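PDB 6JJT: hydroalkoxylation enzyme phnH, which catalyses the enantioselective hydroalkoxylation that converts a prenylated phenalenone into (2'R)-atrovenetin during the biosynthesis of phenalenones such as herqueinone. Local coordinates for residues D[108-116]-D[128-137]; D[65-75]-D[87-95]. All blocks are in the same frame, centred on the assembly; numbering follows the deposited sequence. Where two conformers were deposited one is given.

Contact 1 of 2, residues D[108-116]-D[128-137]; sequences IPYVAVLFD and VTAWGTPPNL
Tyr110 and Trp131 point the same way from adjacent antiparallel strands, and their rings illustrate how an aromatic pair can touch without truly stacking. The planes are inclined by only 26°, but the rings are slid apart, with 5.7 Å between the Tyr110 centroid and that of the tryptophan six-membered ring. Contact narrows to Tyr110 CD1 and Trp131 CZ2, 3.4 Å apart. With Trp131 CG anti to the backbone N (chi1 -177°), Val111 O lies over one face of the indole, 3.8 Å from Trp131 CG.

Away from the indole, the apolar contacts are simpler. The Phe115 ring meets Ala130 with its edge, CE2 to CB 4.0 Å, and CE2 also touches Val128 CG1, while Val113 packs its CB against that of Ala130. Beyond the strand ends, Pro109 CB touches Pro134 CD and Leu137 CD2.

Polar contacts hold the backbones together. Val111 and Gly132 form one hydrogen-bonded pair, with Gly132 N 2.7 Å from Val111 O, and Val113 with Ala130 forms the next. Past the last backbone bonds, side chain and solvent take over. Thr133 OG1 donates to Pro109 O at 2.8 Å, approaching from 57° above the carbonyl plane. At the opposite end a water accepts from Phe115 N (2.9 Å) and lies 2.7 Å from Val128 O, to which it can donate, linking the segments where they splay.

In the eight-stranded antiparallel barrel, strand 110-116 lies between 99-107 and 129-133, which in turn borders 142-148. Val111, Val113 and Ala130 face the barrel interior, and the Phe115 ring packs there too, against Leu29 of strand 26-44 with Ala130. The Trp131 face abuts a second subunit: Trp131 NE1 is hydrogen-bonded to Thr129 OG1 of that subunit, and Thr129 OG1 to its Trp131 NE1.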
ATOM      1  N   ILE D 108       9.872 -13.882   2.710  1.00 11.90           N
ATOM      2  CA  ILE D 108      10.320 -14.556   3.922  1.00 12.74           C
ATOM      3  C   ILE D 108      11.300 -15.658   3.507  1.00 13.08           C
ATOM      4  O   ILE D 108      11.052 -16.416   2.574  1.00 14.58           O
ATOM      5  CB  ILE D 108       9.071 -15.117   4.651  1.00 14.39           C
ATOM      6  CG1 ILE D 108       8.174 -14.017   5.250  1.00 15.34           C
ATOM      7  CG2 ILE D 108       9.367 -16.215   5.700  1.00 16.71           C
ATOM      8  CD1 ILE D 108       8.789 -13.263   6.393  1.00 18.01           C
ATOM      9  N   PRO D 109      12.435 -15.804   4.235  1.00 12.78           N
ATOM     10  CA  PRO D 109      12.723 -15.132   5.496  1.00 12.77           C
ATOM     11  C   PRO D 109      13.523 -13.843   5.439  1.00 12.23           C
ATOM     12  O   PRO D 109      14.057 -13.419   6.455  1.00 13.85           O
ATOM     13  CB  PRO D 109      13.603 -16.198   6.198  1.00 14.61           C
ATOM     14  CG  PRO D 109      14.409 -16.797   5.069  1.00 15.62           C
ATOM     15  CD  PRO D 109      13.414 -16.864   3.930  1.00 13.99           C
ATOM     16  N   TYR D 110      13.587 -13.212   4.252  1.00 11.92           N
ATOM     17  CA  TYR D 110      14.354 -11.991   4.080  1.00 11.22           C
ATOM     18  C   TYR D 110      13.446 -10.750   4.190  1.00 10.60           C
ATOM     19  O   TYR D 110      12.416 -10.666   3.458  1.00 11.46           O
ATOM     20  CB  TYR D 110      14.970 -12.016   2.677  1.00 12.12           C
ATOM     21  CG  TYR D 110      15.722 -13.306   2.378  1.00 13.09           C
ATOM     22  CD1 TYR D 110      16.571 -13.897   3.338  1.00 14.37           C
ATOM     23  CD2 TYR D 110      15.568 -13.973   1.175  1.00 14.83           C
ATOM     24  CE1 TYR D 110      17.242 -15.089   3.088  1.00 16.38           C
ATOM     25  CE2 TYR D 110      16.216 -15.173   0.925  1.00 16.25           C
ATOM     26  CZ  TYR D 110      17.062 -15.718   1.871  1.00 17.01           C
ATOM     27  OH  TYR D 110      17.721 -16.896   1.585  1.00 22.04           O
ATOM     28  N   VAL D 111      13.841  -9.810   5.028  1.00 10.31           N
ATOM     29  CA  VAL D 111      12.977  -8.704   5.433  1.00 10.47           C
ATOM     30  C   VAL D 111      13.637  -7.380   5.111  1.00 11.04           C
ATOM     31  O   VAL D 111      14.715  -7.076   5.608  1.00 12.29           O
ATOM     32  CB  VAL D 111      12.651  -8.791   6.937  1.00 10.96           C
ATOM     33  CG1 VAL D 111      11.656  -7.681   7.324  1.00 12.66           C
ATOM     34  CG2 VAL D 111      12.117 -10.168   7.301  1.00 12.07           C
ATOM     35  N   ALA D 112      12.954  -6.536   4.334  1.00  9.99           N
ATOM     36  CA  ALA D 112      13.433  -5.185   4.077  1.00 10.11           C
ATOM     37  C   ALA D 112      12.698  -4.226   4.999  1.00  9.62           C
ATOM     38  O   ALA D 112      11.486  -4.442   5.237  1.00 10.72           O
ATOM     39  CB  ALA D 112      13.135  -4.808   2.634  1.00 10.31           C
ATOM     40  N   VAL D 113      13.340  -3.147   5.420  1.00  9.92           N
ATOM     41  CA  VAL D 113      12.786  -2.286   6.439  1.00 10.07           C
ATOM     42  C   VAL D 113      13.036  -0.840   6.072  1.00  9.65           C
ATOM     43  O   VAL D 113      14.133  -0.476   5.601  1.00  9.72           O
ATOM     44  CB  VAL D 113      13.490  -2.549   7.789  1.00 13.13           C
ATOM     45  CG1 VAL D 113      12.784  -1.834   8.914  1.00 15.90           C
ATOM     46  CG2 VAL D 113      13.587  -4.022   8.095  1.00 14.10           C
ATOM     47  N   LEU D 114      12.033  -0.011   6.323  1.00  8.94           N
ATOM     48  CA  LEU D 114      12.084   1.429   6.267  1.00  9.52           C
ATOM     49  C   LEU D 114      11.578   1.981   7.605  1.00  9.17           C
ATOM     50  O   LEU D 114      10.866   1.260   8.328  1.00  9.43           O
ATOM     51  CB  LEU D 114      11.230   1.967   5.107  1.00  9.66           C
ATOM     52  CG  LEU D 114      11.750   1.612   3.720  1.00 10.00           C
ATOM     53  CD1 LEU D 114      10.639   1.816   2.693  1.00 11.81           C
ATOM     54  CD2 LEU D 114      13.000   2.407   3.333  1.00 11.30           C
ATOM     55  N   PHE D 115      11.901   3.236   7.903  1.00  9.12           N
ATOM     56  CA  PHE D 115      11.621   3.863   9.187  1.00  8.96           C
ATOM     57  C   PHE D 115      11.081   5.262   9.015  1.00 10.14           C
ATOM     58  O   PHE D 115      11.411   5.962   8.048  1.00 10.15           O
ATOM     59  CB  PHE D 115      12.929   4.044   9.996  1.00 10.72           C
ATOM     60  CG  PHE D 115      13.692   2.760  10.229  1.00 11.32           C
ATOM     61  CD1 PHE D 115      13.363   1.925  11.310  1.00 12.53           C
ATOM     62  CD2 PHE D 115      14.666   2.338   9.335  1.00 12.12           C
ATOM     63  CE1 PHE D 115      14.070   0.739  11.520  1.00 13.31           C
ATOM     64  CE2 PHE D 115      15.330   1.143   9.517  1.00 14.55           C
ATOM     65  CZ  PHE D 115      15.036   0.342  10.605  1.00 13.15           C
ATOM     66  N   ASP D 116      10.205   5.674   9.943  1.00  9.79           N
ATOM     67  CA  ASP D 116       9.710   7.030   9.978  0.50 10.19           C
ATOM     68  C   ASP D 116       9.664   7.516  11.414  1.00 11.02           C
ATOM     69  O   ASP D 116       8.964   6.937  12.260  1.00 10.06           O
ATOM     70  CB  ASP D 116       8.318   7.120   9.346  0.50 11.67           C
ATOM     71  CG  ASP D 116       7.897   8.517   8.954  0.50 13.06           C
ATOM     72  OD1 ASP D 116       8.176   9.465   9.705  0.50 15.22           O
ATOM     73  OD2 ASP D 116       7.302   8.648   7.890  0.50 14.56           O
ATOM     74  N   VAL D 128      17.380   5.609   6.094  1.00 11.90           N
ATOM     75  CA  VAL D 128      17.952   4.278   6.112  1.00 11.67           C
ATOM     76  C   VAL D 128      17.084   3.238   5.401  1.00 11.28           C
ATOM     77  O   VAL D 128      15.869   3.125   5.659  1.00 11.89           O
ATOM     78  CB  VAL D 128      18.217   3.798   7.564  1.00 12.37           C
ATOM     79  CG1 VAL D 128      18.618   2.331   7.641  1.00 14.13           C
ATOM     80  CG2 VAL D 128      19.258   4.728   8.224  1.00 12.99           C
ATOM     81  N   THR D 129      17.698   2.399   4.582  1.00 10.93           N
ATOM     82  CA  THR D 129      17.131   1.125   4.162  1.00 11.88           C
ATOM     83  C   THR D 129      17.845   0.024   4.932  1.00 10.72           C
ATOM     84  O   THR D 129      19.115  -0.112   4.855  1.00 12.60           O
ATOM     85  CB  THR D 129      17.392   0.823   2.675  1.00 10.25           C
ATOM     86  OG1 THR D 129      18.771   1.170   2.364  1.00 11.01           O
ATOM     87  CG2 THR D 129      16.564   1.699   1.774  1.00 12.07           C
ATOM     88  N   ALA D 130      17.109  -0.799   5.665  1.00  9.83           N
ATOM     89  CA  ALA D 130      17.688  -1.951   6.338  1.00 10.38           C
ATOM     90  C   ALA D 130      17.173  -3.269   5.821  1.00 11.65           C
ATOM     91  O   ALA D 130      16.192  -3.334   5.064  1.00 11.13           O
ATOM     92  CB  ALA D 130      17.487  -1.812   7.835  1.00 13.14           C
ATOM     93  N   TRP D 131      17.785  -4.366   6.280  1.00 10.94           N
ATOM     94  CA  TRP D 131      17.503  -5.705   5.807  1.00 11.19           C
ATOM     95  C   TRP D 131      17.786  -6.660   6.960  1.00 11.69           C
ATOM     96  O   TRP D 131      18.827  -6.471   7.621  1.00 13.75           O
ATOM     97  CB  TRP D 131      18.417  -6.047   4.621  1.00 10.71           C
ATOM     98  CG  TRP D 131      18.160  -7.382   4.028  1.00 11.64           C
ATOM     99  CD1 TRP D 131      17.416  -7.664   2.912  1.00 11.04           C
ATOM    100  CD2 TRP D 131      18.638  -8.665   4.475  1.00 11.64           C
ATOM    101  NE1 TRP D 131      17.394  -8.991   2.644  1.00 10.48           N
ATOM    102  CE2 TRP D 131      18.152  -9.639   3.577  1.00 12.02           C
ATOM    103  CE3 TRP D 131      19.452  -9.096   5.541  1.00 13.35           C
ATOM    104  CZ2 TRP D 131      18.386 -10.996   3.713  1.00 13.19           C
ATOM    105  CZ3 TRP D 131      19.693 -10.448   5.673  1.00 14.21           C
ATOM    106  CH2 TRP D 131      19.205 -11.377   4.755  1.00 14.19           C
ATOM    107  N   GLY D 132      16.902  -7.634   7.175  1.00 12.31           N
ATOM    108  CA  GLY D 132      17.100  -8.559   8.282  1.00 12.47           C
ATOM    109  C   GLY D 132      16.619  -9.947   7.962  1.00 12.39           C
ATOM    110  O   GLY D 132      15.901 -10.176   6.993  1.00 12.92           O
ATOM    111  N   THR D 133      17.002 -10.904   8.834  1.00 12.61           N
ATOM    112  CA  THR D 133      16.553 -12.271   8.713  1.00 14.28           C
ATOM    113  C   THR D 133      16.803 -12.939  10.066  1.00 13.39           C
ATOM    114  O   THR D 133      17.619 -12.417  10.824  1.00 14.76           O
ATOM    115  CB  THR D 133      17.301 -12.972   7.569  1.00 13.11           C
ATOM    116  OG1 THR D 133      16.621 -14.154   7.213  1.00 15.28           O
ATOM    117  CG2 THR D 133      18.748 -13.332   7.916  1.00 17.28           C
ATOM    118  N   PRO D 134      16.102 -14.033  10.414  1.00 14.61           N
ATOM    119  CA  PRO D 134      16.382 -14.753  11.677  1.00 15.30           C
ATOM    120  C   PRO D 134      17.744 -15.453  11.553  1.00 16.32           C
ATOM    121  O   PRO D 134      17.912 -16.234  10.625  1.00 18.80           O
ATOM    122  CB  PRO D 134      15.229 -15.740  11.831  1.00 15.67           C
ATOM    123  CG  PRO D 134      14.201 -15.296  10.808  1.00 16.60           C
ATOM    124  CD  PRO D 134      15.003 -14.678   9.674  1.00 14.84           C
ATOM    125  N   PRO D 135      18.736 -15.220  12.465  1.00 17.16           N
ATOM    126  CA  PRO D 135      20.001 -15.965  12.421  1.00 20.37           C
ATOM    127  C   PRO D 135      19.806 -17.460  12.649  1.00 21.45           C
ATOM    128  O   PRO D 135      20.594 -18.249  12.151  1.00 23.16           O
ATOM    129  CB  PRO D 135      20.879 -15.300  13.498  1.00 18.79           C
ATOM    130  CG  PRO D 135      19.886 -14.685  14.463  1.00 18.10           C
ATOM    131  CD  PRO D 135      18.785 -14.194  13.518  1.00 16.36           C
ATOM    132  N   ASN D 136      18.718 -17.837  13.326  1.00 21.21           N
ATOM    133  CA  ASN D 136      18.306 -19.219  13.510  1.00 24.33           C
ATOM    134  C   ASN D 136      16.869 -19.392  13.005  1.00 23.17           C
ATOM    135  O   ASN D 136      15.923 -18.891  13.608  1.00 22.68           O
ATOM    136  CB  ASN D 136      18.453 -19.572  14.992  1.00 24.96           C
ATOM    137  CG  ASN D 136      17.971 -20.957  15.338  1.00 27.54           C
ATOM    138  OD1 ASN D 136      17.574 -21.715  14.461  1.00 26.54           O
ATOM    139  ND2 ASN D 136      17.954 -21.272  16.621  1.00 33.90           N
ATOM    140  N   LEU D 137      16.688 -20.095  11.880  1.00 25.27           N
ATOM    141  CA  LEU D 137      15.388 -20.149  11.220  1.00 29.34           C
ATOM    142  C   LEU D 137      14.325 -20.917  12.017  1.00 29.88           C
ATOM    143  O   LEU D 137      13.125 -20.819  11.735  1.00 31.88           O
ATOM    144  CB  LEU D 137      15.566 -20.680   9.790  1.00 31.54           C
ATOM    145  CG  LEU D 137      16.353 -19.752   8.860  1.00 31.04           C
ATOM    146  CD1 LEU D 137      16.648 -20.428   7.525  1.00 32.21           C
ATOM    147  CD2 LEU D 137      15.588 -18.448   8.639  1.00 29.22           C
TER
HETATM  148  O   HOH W   1      13.730   4.702   6.157  1.00 10.70           O

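Contact 2 of 2, residues D[65-75]-D[87-95]; sequences FDGTVIGGTAL and DAHYLIQTS
Tyr90 sets CD1 of its ring against both methyls of Val69, CG2 lying 4.0 Å from CD1. Its CG sits between the backbone N and the carbonyl carbon (chi1 58°), which stands the ring off the sheet on the side of Val69, while Tyr90 CB rests 3.3 Å from Gly71 O. The two segments are the arms of an antiparallel beta hairpin in the barrel wall. Ile92 shares the face of Val69 and Tyr90 and brings CD1 to Phe65 CE2, the two side chains crossing at about a right angle. The Tyr90 hydroxyl finds its partner on the next strand, in Glu104.

The hairpin is interrupted once: Ile70 and Gly71 together face Leu91 in a beta bulge. Ile70 N donates to Leu91 O at 2.9 Å, yet Leu91 N turns to Gly71 O, one residue further on. Ile70 has helix-like torsions there, and its CG1 lies alongside Leu91 CD1, 3.8 Å away. Separately, Gly72 pairs closely with Tyr90: it lacks a side chain, and the backbones close to 3.9 Å between its CA and that of Tyr90.

Regular pairing resumes on both flanks, through Thr73 with His89 and Leu75 with Asp87 one way, and Thr68 with Gln93 the other. Beyond that last pair, Ser95 grips Asp66 twice, its N bonding to the backbone O and its OG donating to the syn side of OD1 at 2.8 Å.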
ATOM      1  N   PHE D  65      19.873   2.144  18.799  1.00 27.28           N
ATOM      2  CA  PHE D  65      18.609   2.401  19.473  1.00 25.78           C
ATOM      3  C   PHE D  65      18.164   1.103  20.145  1.00 25.98           C
ATOM      4  O   PHE D  65      18.442  -0.006  19.678  1.00 26.33           O
ATOM      5  CB  PHE D  65      17.587   3.034  18.510  1.00 25.75           C
ATOM      6  CG  PHE D  65      17.262   2.198  17.298  1.00 23.94           C
ATOM      7  CD1 PHE D  65      18.010   2.283  16.125  1.00 24.08           C
ATOM      8  CD2 PHE D  65      16.180   1.327  17.319  1.00 23.20           C
ATOM      9  CE1 PHE D  65      17.702   1.493  15.020  1.00 22.71           C
ATOM     10  CE2 PHE D  65      15.874   0.536  16.217  1.00 23.24           C
ATOM     11  CZ  PHE D  65      16.634   0.616  15.061  1.00 20.77           C
ATOM     12  N   ASP D  66      17.489   1.255  21.278  1.00 26.95           N
ATOM     13  CA  ASP D  66      16.908   0.115  21.957  1.00 25.40           C
ATOM     14  C   ASP D  66      15.545   0.539  22.485  1.00 22.93           C
ATOM     15  O   ASP D  66      15.301   1.728  22.675  1.00 21.65           O
ATOM     16  CB  ASP D  66      17.821  -0.356  23.082  1.00 29.86           C
ATOM     17  CG  ASP D  66      17.770   0.633  24.224  1.00 39.10           C
ATOM     18  OD1 ASP D  66      17.902   1.854  23.945  1.00 46.05           O
ATOM     19  OD2 ASP D  66      17.537   0.193  25.363  1.00 47.86           O
ATOM     20  N   GLY D  67      14.702  -0.458  22.755  1.00 18.87           N
ATOM     21  CA  GLY D  67      13.355  -0.169  23.209  1.00 20.94           C
ATOM     22  C   GLY D  67      12.411  -1.361  23.094  1.00 18.20           C
ATOM     23  O   GLY D  67      12.823  -2.514  23.207  1.00 18.54           O
ATOM     24  N   THR D  68      11.126  -1.028  22.889  1.00 17.02           N
ATOM     25  CA  THR D  68      10.164  -2.107  22.789  1.00 17.11           C
ATOM     26  C   THR D  68       9.225  -1.828  21.616  1.00 15.22           C
ATOM     27  O   THR D  68       9.082  -0.693  21.175  1.00 16.88           O
ATOM     28  CB  THR D  68       9.370  -2.268  24.100  1.00 18.92           C
ATOM     29  OG1 THR D  68       8.631  -1.066  24.264  1.00 19.06           O
ATOM     30  CG2 THR D  68      10.275  -2.440  25.317  1.00 17.21           C
ATOM     31  N   VAL D  69       8.553  -2.884  21.197  1.00 13.79           N
ATOM     32  CA  VAL D  69       7.540  -2.753  20.165  1.00 13.01           C
ATOM     33  C   VAL D  69       6.212  -2.586  20.899  1.00 12.51           C
ATOM     34  O   VAL D  69       5.816  -3.436  21.706  1.00 14.19           O
ATOM     35  CB  VAL D  69       7.529  -4.028  19.288  1.00 12.92           C
ATOM     36  CG1 VAL D  69       6.321  -4.054  18.361  1.00 13.51           C
ATOM     37  CG2 VAL D  69       8.819  -4.205  18.498  1.00 15.33           C
ATOM     38  N   ILE D  70       5.515  -1.496  20.593  1.00 12.99           N
ATOM     39  CA  ILE D  70       4.218  -1.146  21.150  1.00 14.68           C
ATOM     40  C   ILE D  70       3.095  -1.990  20.561  1.00 13.62           C
ATOM     41  O   ILE D  70       2.118  -2.342  21.232  1.00 14.62           O
ATOM     42  CB  ILE D  70       3.947   0.358  20.921  1.00 17.53           C
ATOM     43  CG1 ILE D  70       4.952   1.227  21.686  1.00 17.61           C
ATOM     44  CG2 ILE D  70       2.508   0.753  21.209  1.00 19.41           C
ATOM     45  CD1 ILE D  70       4.967   1.009  23.186  1.00 21.39           C
ATOM     46  N   GLY D  71       3.204  -2.260  19.255  1.00 14.18           N
ATOM     47  CA  GLY D  71       2.133  -2.973  18.587  1.00 12.74           C
ATOM     48  C   GLY D  71       2.320  -2.852  17.087  1.00 11.36           C
ATOM     49  O   GLY D  71       3.123  -2.054  16.626  1.00 12.80           O
ATOM     50  N   GLY D  72       1.620  -3.689  16.352  1.00 11.47           N
ATOM     51  CA  GLY D  72       1.546  -3.561  14.896  1.00 10.44           C
ATOM     52  C   GLY D  72       0.850  -4.778  14.330  1.00  9.84           C
ATOM     53  O   GLY D  72       0.301  -5.582  15.091  1.00 10.52           O
ATOM     54  N   THR D  73       0.781  -4.873  13.020  1.00  9.09           N
ATOM     55  CA  THR D  73       0.096  -5.954  12.329  1.00 10.13           C
ATOM     56  C   THR D  73       0.913  -6.376  11.119  1.00  9.90           C
ATOM     57  O   THR D  73       1.473  -5.533  10.406  1.00 10.69           O
ATOM     58  CB  THR D  73      -1.291  -5.492  11.850  1.00 11.45           C
ATOM     59  OG1 THR D  73      -2.074  -5.148  12.998  1.00 12.45           O
ATOM     60  CG2 THR D  73      -2.035  -6.495  10.984  1.00 14.07           C
ATOM     61  N   ALA D  74       0.960  -7.685  10.854  1.00 10.10           N
ATOM     62  CA  ALA D  74       1.587  -8.282   9.679  1.00 10.03           C
ATOM     63  C   ALA D  74       0.542  -8.982   8.821  1.00 10.48           C
ATOM     64  O   ALA D  74      -0.336  -9.674   9.352  1.00 11.52           O
ATOM     65  CB  ALA D  74       2.611  -9.300  10.081  1.00 12.58           C
ATOM     66  N   LEU D  75       0.572  -8.782   7.511  1.00 10.49           N
ATOM     67  CA  LEU D  75      -0.255  -9.516   6.567  1.00 11.22           C
ATOM     68  C   LEU D  75       0.639 -10.404   5.743  1.00 10.38           C
ATOM     69  O   LEU D  75       1.701  -9.939   5.252  1.00 13.18           O
ATOM     70  CB  LEU D  75      -0.952  -8.518   5.627  1.00 11.95           C
ATOM     71  CG  LEU D  75      -2.019  -7.607   6.243  1.00 13.40           C
ATOM     72  CD1 LEU D  75      -2.557  -6.628   5.207  1.00 16.38           C
ATOM     73  CD2 LEU D  75      -3.175  -8.410   6.812  1.00 15.74           C
ATOM     74  N   ASP D  87       3.990  -8.190   4.699  1.00 11.47           N
ATOM     75  CA  ASP D  87       4.091  -6.739   4.848  1.00 13.31           C
ATOM     76  C   ASP D  87       3.589  -6.360   6.234  1.00 13.48           C
ATOM     77  O   ASP D  87       2.468  -6.805   6.586  1.00 14.13           O
ATOM     78  CB  ASP D  87       3.217  -6.056   3.807  1.00 16.86           C
ATOM     79  CG  ASP D  87       3.737  -6.222   2.375  1.00 21.43           C
ATOM     80  OD1 ASP D  87       4.625  -5.418   1.984  1.00 24.47           O
ATOM     81  OD2 ASP D  87       3.274  -7.168   1.669  1.00 23.73           O
ATOM     82  N   ALA D  88       4.394  -5.607   7.007  1.00 11.79           N
ATOM     83  CA  ALA D  88       4.013  -5.313   8.393  1.00 12.03           C
ATOM     84  C   ALA D  88       4.291  -3.852   8.688  1.00 10.89           C
ATOM     85  O   ALA D  88       5.154  -3.242   8.074  1.00 11.07           O
ATOM     86  CB  ALA D  88       4.820  -6.191   9.334  1.00 13.58           C
ATOM     87  N   HIS D  89       3.538  -3.312   9.627  1.00  9.94           N
ATOM     88  CA  HIS D  89       3.857  -2.050  10.239  1.00 11.11           C
ATOM     89  C   HIS D  89       3.861  -2.274  11.733  1.00 11.21           C
ATOM     90  O   HIS D  89       2.957  -2.959  12.257  1.00 11.89           O
ATOM     91  CB  HIS D  89       2.800  -0.961   9.972  1.00 12.85           C
ATOM     92  CG  HIS D  89       2.660  -0.590   8.554  1.00 14.16           C
ATOM     93  ND1 HIS D  89       1.623  -1.084   7.823  1.00 18.88           N
ATOM     94  CD2 HIS D  89       3.362   0.244   7.753  1.00 15.90           C
ATOM     95  CE1 HIS D  89       1.684  -0.546   6.599  1.00 20.57           C
ATOM     96  NE2 HIS D  89       2.761   0.223   6.541  1.00 17.88           N
ATOM     97  N   TYR D  90       4.853  -1.689  12.397  1.00 10.68           N
ATOM     98  CA  TYR D  90       4.815  -1.737  13.851  1.00 10.78           C
ATOM     99  C   TYR D  90       5.522  -0.517  14.385  1.00 10.67           C
ATOM    100  O   TYR D  90       6.249   0.171  13.650  1.00 11.36           O
ATOM    101  CB  TYR D  90       5.394  -3.041  14.428  1.00 11.10           C
ATOM    102  CG  TYR D  90       6.820  -3.382  14.070  1.00 11.19           C
ATOM    103  CD1 TYR D  90       7.890  -2.964  14.841  1.00 11.90           C
ATOM    104  CD2 TYR D  90       7.085  -4.171  12.948  1.00 14.41           C
ATOM    105  CE1 TYR D  90       9.188  -3.333  14.528  1.00 14.16           C
ATOM    106  CE2 TYR D  90       8.386  -4.562  12.622  1.00 15.09           C
ATOM    107  CZ  TYR D  90       9.425  -4.150  13.443  1.00 14.77           C
ATOM    108  OH  TYR D  90      10.731  -4.504  13.203  1.00 17.44           O
ATOM    109  N   LEU D  91       5.273  -0.218  15.655  1.00 10.50           N
ATOM    110  CA  LEU D  91       5.811   1.010  16.236  1.00 10.56           C
ATOM    111  C   LEU D  91       6.798   0.624  17.344  1.00 12.18           C
ATOM    112  O   LEU D  91       6.460  -0.143  18.255  1.00 12.52           O
ATOM    113  CB  LEU D  91       4.585   1.778  16.756  1.00 13.40           C
ATOM    114  CG  LEU D  91       4.684   3.187  17.326  1.00 15.77           C
ATOM    115  CD1 LEU D  91       5.500   3.366  18.584  1.00 14.84           C
ATOM    116  CD2 LEU D  91       4.705   4.305  16.300  1.00 14.91           C
ATOM    117  N   ILE D  92       8.007   1.177  17.250  1.00 10.68           N
ATOM    118  CA  ILE D  92       9.023   1.051  18.300  1.00 11.13           C
ATOM    119  C   ILE D  92       8.941   2.289  19.165  1.00 11.60           C
ATOM    120  O   ILE D  92       8.918   3.407  18.643  1.00 12.81           O
ATOM    121  CB  ILE D  92      10.439   0.933  17.682  1.00 12.11           C
ATOM    122  CG1 ILE D  92      10.570  -0.389  16.936  1.00 13.11           C
ATOM    123  CG2 ILE D  92      11.511   1.057  18.780  1.00 13.58           C
ATOM    124  CD1 ILE D  92      11.896  -0.546  16.201  1.00 14.66           C
ATOM    125  N   GLN D  93       8.827   2.087  20.471  1.00 13.43           N
ATOM    126  CA  GLN D  93       9.112   3.196  21.376  1.00 14.00           C
ATOM    127  C   GLN D  93      10.480   2.942  22.031  1.00 14.61           C
ATOM    128  O   GLN D  93      10.697   1.895  22.657  1.00 16.29           O
ATOM    129  CB  GLN D  93       7.966   3.355  22.381  1.00 15.22           C
ATOM    130  CG  GLN D  93       8.119   4.604  23.244  1.00 17.33           C
ATOM    131  CD  GLN D  93       6.825   4.962  23.941  1.00 20.11           C
ATOM    132  OE1 GLN D  93       6.017   5.793  23.507  1.00 20.75           O
ATOM    133  NE2 GLN D  93       6.569   4.296  25.059  1.00 23.03           N
ATOM    134  N   THR D  94      11.414   3.886  21.857  1.00 15.62           N
ATOM    135  CA  THR D  94      12.751   3.683  22.379  1.00 16.25           C
ATOM    136  C   THR D  94      12.744   3.864  23.896  1.00 18.47           C
ATOM    137  O   THR D  94      11.823   4.438  24.451  1.00 16.11           O
ATOM    138  CB  THR D  94      13.734   4.666  21.724  1.00 18.00           C
ATOM    139  OG1 THR D  94      13.316   5.964  22.114  1.00 17.05           O
ATOM    140  CG2 THR D  94      13.766   4.593  20.207  1.00 17.14           C
ATOM    141  N   SER D  95      13.857   3.448  24.518  1.00 19.89           N
ATOM    142  CA  SER D  95      14.060   3.578  25.969  1.00 23.50           C
ATOM    143  C   SER D  95      13.893   5.027  26.432  1.00 24.24           C
ATOM    144  O   SER D  95      13.355   5.271  27.510  1.00 25.28           O
ATOM    145  CB  SER D  95      15.407   3.031  26.379  1.00 26.86           C
ATOM    146  OG  SER D  95      16.425   3.571  25.564  1.00 29.80           O
TER
HETATM  147  O   HOH W   2      10.111   1.161  25.170  1.00 24.56           O
HETATM  148  O   HOH W   3       0.288  -4.615   7.855  1.00 39.76           O
HETATM  149  O   HOH W   4       1.614  -9.163   2.468  1.00 31.16           O

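In the fold
Both contacts join neighbouring strands of one closed barrel, yet they do not touch: their centres are 13 Å apart and their nearest atoms about 4 Å. Strand 99-107 fills the interval, pairing with 84-94 on one side and 110-116 on the other. From inside the barrel, Val102 receives Tyr90 and Ile92 of contact 2 and Val113 of contact 1, and Glu104 similarly meets Tyr90 and Val111. Outward, the two serve the homotetramer differently. Contact 1 packs mainly on the second subunit, whereas contact 2 meets the third, Thr73 bonding to its own counterpart. A bound di(hydroxyethyl)ether lies about 4 Å from the side chain of His89 but about 14 Å from that of Leu114.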